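Sugar ABC transporter substrate-binding protein (Treponema pallidum subsp. pallidum, PDB 5U2P) probably serves as the periplasmic ligand-binding component of an ABC transporter, perhaps one for sugars, although its natural ligand has not been established. Local coordinates at residues V137-L142 with D298-S303. Residues are numbered along the deposited sequence; the frame is centred on the assembly and turned at random.
Sequences VSINAL and DVLTGS. With EDO (1,2-ethanediol), chain E.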
ATOM      1  N   VAL A 137       3.740   2.419  -0.695  1.00 17.94           N
ATOM      2  CA  VAL A 137       4.452   2.244   0.571  1.00 17.77           C
ATOM      3  C   VAL A 137       4.779   0.769   0.821  1.00 21.32           C
ATOM      4  O   VAL A 137       5.872   0.406   1.288  1.00 24.41           O
ATOM      5  CB  VAL A 137       3.622   2.779   1.763  1.00 29.60           C
ATOM      6  CG1 VAL A 137       4.306   2.445   3.087  1.00 37.07           C
ATOM      7  CG2 VAL A 137       3.438   4.280   1.633  1.00 48.27           C
ATOM      8  N   SER A 138       3.799  -0.062   0.518  1.00 18.64           N
ATOM      9  CA  SER A 138       3.789  -1.473   0.856  1.00 19.69           C
ATOM     10  C   SER A 138       3.048  -2.252  -0.228  1.00 19.70           C
ATOM     11  O   SER A 138       2.001  -1.804  -0.706  1.00 21.78           O
ATOM     12  CB  SER A 138       3.111  -1.665   2.215  1.00 22.88           C
ATOM     13  OG  SER A 138       2.997  -3.030   2.518  1.00 29.76           O
ATOM     14  N   ILE A 139       3.610  -3.380  -0.655  1.00 17.84           N
ATOM     15  CA  ILE A 139       2.939  -4.317  -1.552  1.00 15.70           C
ATOM     16  C   ILE A 139       2.676  -5.613  -0.785  1.00 18.60           C
ATOM     17  O   ILE A 139       3.583  -6.144  -0.163  1.00 20.09           O
ATOM     18  CB  ILE A 139       3.791  -4.611  -2.801  1.00 20.75           C
ATOM     19  CG1 ILE A 139       4.031  -3.315  -3.587  1.00 22.81           C
ATOM     20  CG2 ILE A 139       3.156  -5.675  -3.668  1.00 22.12           C
ATOM     21  CD1 ILE A 139       2.847  -2.763  -4.294  1.00 21.30           C
ATOM     22  N   ASN A 140       1.436  -6.090  -0.792  1.00 18.32           N
ATOM     23  CA  ASN A 140       1.092  -7.374  -0.170  1.00 16.49           C
ATOM     24  C   ASN A 140       1.300  -8.527  -1.122  1.00 21.95           C
ATOM     25  O   ASN A 140       0.815  -8.508  -2.256  1.00 23.29           O
ATOM     26  CB  ASN A 140      -0.372  -7.376   0.300  1.00 18.09           C
ATOM     27  CG  ASN A 140      -0.638  -6.352   1.399  1.00 18.58           C
ATOM     28  OD1 ASN A 140       0.193  -6.115   2.269  1.00 20.34           O
ATOM     29  ND2 ASN A 140      -1.798  -5.715   1.335  1.00 22.17           N
ATOM     30  N   ALA A 141       2.008  -9.547  -0.660  1.00 18.32           N
ATOM     31  CA  ALA A 141       2.188 -10.740  -1.457  1.00 19.01           C
ATOM     32  C   ALA A 141       2.416 -11.969  -0.570  1.00 19.19           C
ATOM     33  O   ALA A 141       2.646 -11.852   0.638  1.00 19.42           O
ATOM     34  CB  ALA A 141       3.366 -10.532  -2.425  1.00 23.34           C
ATOM     35  N   LEU A 142       2.371 -13.134  -1.198  1.00 20.09           N
ATOM     36  CA  LEU A 142       2.738 -14.403  -0.579  1.00 17.86           C
ATOM     37  C   LEU A 142       4.217 -14.625  -0.787  1.00 22.76           C
ATOM     38  O   LEU A 142       4.671 -14.860  -1.907  1.00 21.45           O
ATOM     39  CB  LEU A 142       1.928 -15.540  -1.191  1.00 26.34           C
ATOM     40  CG  LEU A 142       2.122 -16.917  -0.552  1.00 25.25           C
ATOM     41  CD1 LEU A 142       1.623 -16.945   0.890  1.00 37.43           C
ATOM     42  CD2 LEU A 142       1.401 -17.970  -1.398  1.00 32.14           C
ATOM     43  N   ASP A 298      -5.398 -10.870 -11.000  1.00 44.49           N
ATOM     44  CA  ASP A 298      -5.687  -9.651 -11.743  1.00 40.38           C
ATOM     45  C   ASP A 298      -4.919  -8.445 -11.203  1.00 40.63           C
ATOM     46  O   ASP A 298      -4.393  -7.655 -11.975  1.00 32.02           O
ATOM     47  CB  ASP A 298      -7.198  -9.364 -11.739  1.00 46.30           C
ATOM     48  CG  ASP A 298      -7.747  -9.011 -10.354  1.00 77.16           C
ATOM     49  OD1 ASP A 298      -7.041  -9.216  -9.341  1.00 81.50           O
ATOM     50  OD2 ASP A 298      -8.907  -8.545 -10.278  1.00 70.88           O
ATOM     51  N   VAL A 299      -4.845  -8.313  -9.882  1.00 27.45           N
ATOM     52  CA  VAL A 299      -4.284  -7.113  -9.266  1.00 21.19           C
ATOM     53  C   VAL A 299      -3.628  -7.451  -7.929  1.00 30.60           C
ATOM     54  O   VAL A 299      -4.022  -8.402  -7.269  1.00 31.36           O
ATOM     55  CB  VAL A 299      -5.372  -6.029  -9.066  1.00 29.22           C
ATOM     56  CG1 VAL A 299      -6.236  -6.322  -7.827  1.00 37.55           C
ATOM     57  CG2 VAL A 299      -4.765  -4.668  -8.989  1.00 54.50           C
ATOM     58  N   LEU A 300      -2.615  -6.685  -7.553  1.00 24.68           N
ATOM     59  CA  LEU A 300      -2.039  -6.767  -6.213  1.00 21.65           C
ATOM     60  C   LEU A 300      -2.748  -5.744  -5.341  1.00 28.12           C
ATOM     61  O   LEU A 300      -3.288  -4.762  -5.855  1.00 26.75           O
ATOM     62  CB  LEU A 300      -0.534  -6.487  -6.232  1.00 22.36           C
ATOM     63  CG  LEU A 300       0.340  -7.477  -7.004  1.00 30.95           C
ATOM     64  CD1 LEU A 300       1.746  -6.977  -7.100  1.00 26.25           C
ATOM     65  CD2 LEU A 300       0.315  -8.834  -6.337  1.00 48.18           C
ATOM     66  N   THR A 301      -2.737  -5.952  -4.027  1.00 22.67           N
ATOM     67  CA  THR A 301      -3.105  -4.889  -3.097  1.00 20.22           C
ATOM     68  C   THR A 301      -1.907  -4.442  -2.265  1.00 21.40           C
ATOM     69  O   THR A 301      -0.882  -5.133  -2.184  1.00 20.33           O
ATOM     70  CB  THR A 301      -4.251  -5.304  -2.130  1.00 22.36           C
ATOM     71  OG1 THR A 301      -3.734  -6.127  -1.073  1.00 22.81           O
ATOM     72  CG2 THR A 301      -5.373  -6.027  -2.884  1.00 20.87           C
ATOM     73  N   GLY A 302      -2.035  -3.260  -1.668  1.00 19.07           N
ATOM     74  CA  GLY A 302      -1.004  -2.722  -0.796  1.00 20.17           C
ATOM     75  C   GLY A 302      -1.420  -1.402  -0.203  1.00 21.35           C
ATOM     76  O   GLY A 302      -2.604  -1.054  -0.189  1.00 20.41           O
ATOM     77  N   SER A 303      -0.438  -0.671   0.302  1.00 19.74           N
ATOM     78  CA  SER A 303      -0.641   0.692   0.718  1.00 17.05           C
ATOM     79  C   SER A 303      -0.121   1.652  -0.333  1.00 17.92           C
ATOM     80  O   SER A 303       1.060   1.602  -0.690  1.00 20.17           O
ATOM     81  CB  SER A 303       0.061   1.008   2.019  1.00 21.22           C
ATOM     82  OG  SER A 303      -0.118   2.394   2.279  1.00 24.12           O
TER
HETATM   83  C1  EDO E 504      -0.487  -2.455   3.650  1.00 29.10           C
HETATM   84  O1  EDO E 504       0.264  -3.497   3.031  1.00 29.28           O
HETATM   85  C2  EDO E 504      -1.987  -2.698   3.599  1.00 28.26           C
HETATM   86  O2  EDO E 504      -2.373  -4.055   3.389  1.00 27.77           O
HETATM   87  O   HOH W   1      -1.809  -8.631  -3.282  1.00 21.96           O
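Two torsions bring the side chains of Asn-140 and Thr-301 together: CG of Asn-140 stands anti to its own carbonyl carbon, beside the backbone N (chi1 -64°), while OG1 of Thr-301 sits between its backbone N and carbonyl carbon (chi1 78°). They meet across an antiparallel strand pair of the solute-binding protein fold, and the pair illustrates how two neighbouring strands inside a sheet can present polar side chains to a small guest; strand 300-303 also pairs with strand 372-374. ND2 of Asn-140 reaches OG1 of Thr-301 at 3.1 Å, almost straight (171°) and nearly in the amide plane; OG1 is also hydrogen-bonded to Asp-195 of helix 191-214, which ties the pair to that helix. The same amide holds 1,2-ethanediol, probably from the crystallisation liquor: OD1 of Asn-140 accepts from O1, and ND2 of Asn-140 donates to O2 at 2.7 Å. Ser-138 OG lies 2.8 Å from O1 of the diol and is also hydrogen-bonded to OG of Ser-269, and Asp-377 OD1 is hydrogen-bonded to the diol too. On the face opposite Ser-138 and Ser-303, CG2 of Ile-139 packs 3.9 Å from CD1 of Leu-300, the side chains crossing at about a right angle, and both touch helix 360-367. Asn-140 N donates to Thr-301 O at 2.9 Å, but a water links Asn-140 O to Thr-301 N, donating to the former and accepting from the latter. At the other end Val-137 and Ser-138 both face Ser-303 in a classic beta bulge: O of Ser-303 receives Val-137 N at 2.8 Å and, weakly, Ser-138 N at 3.4 Å.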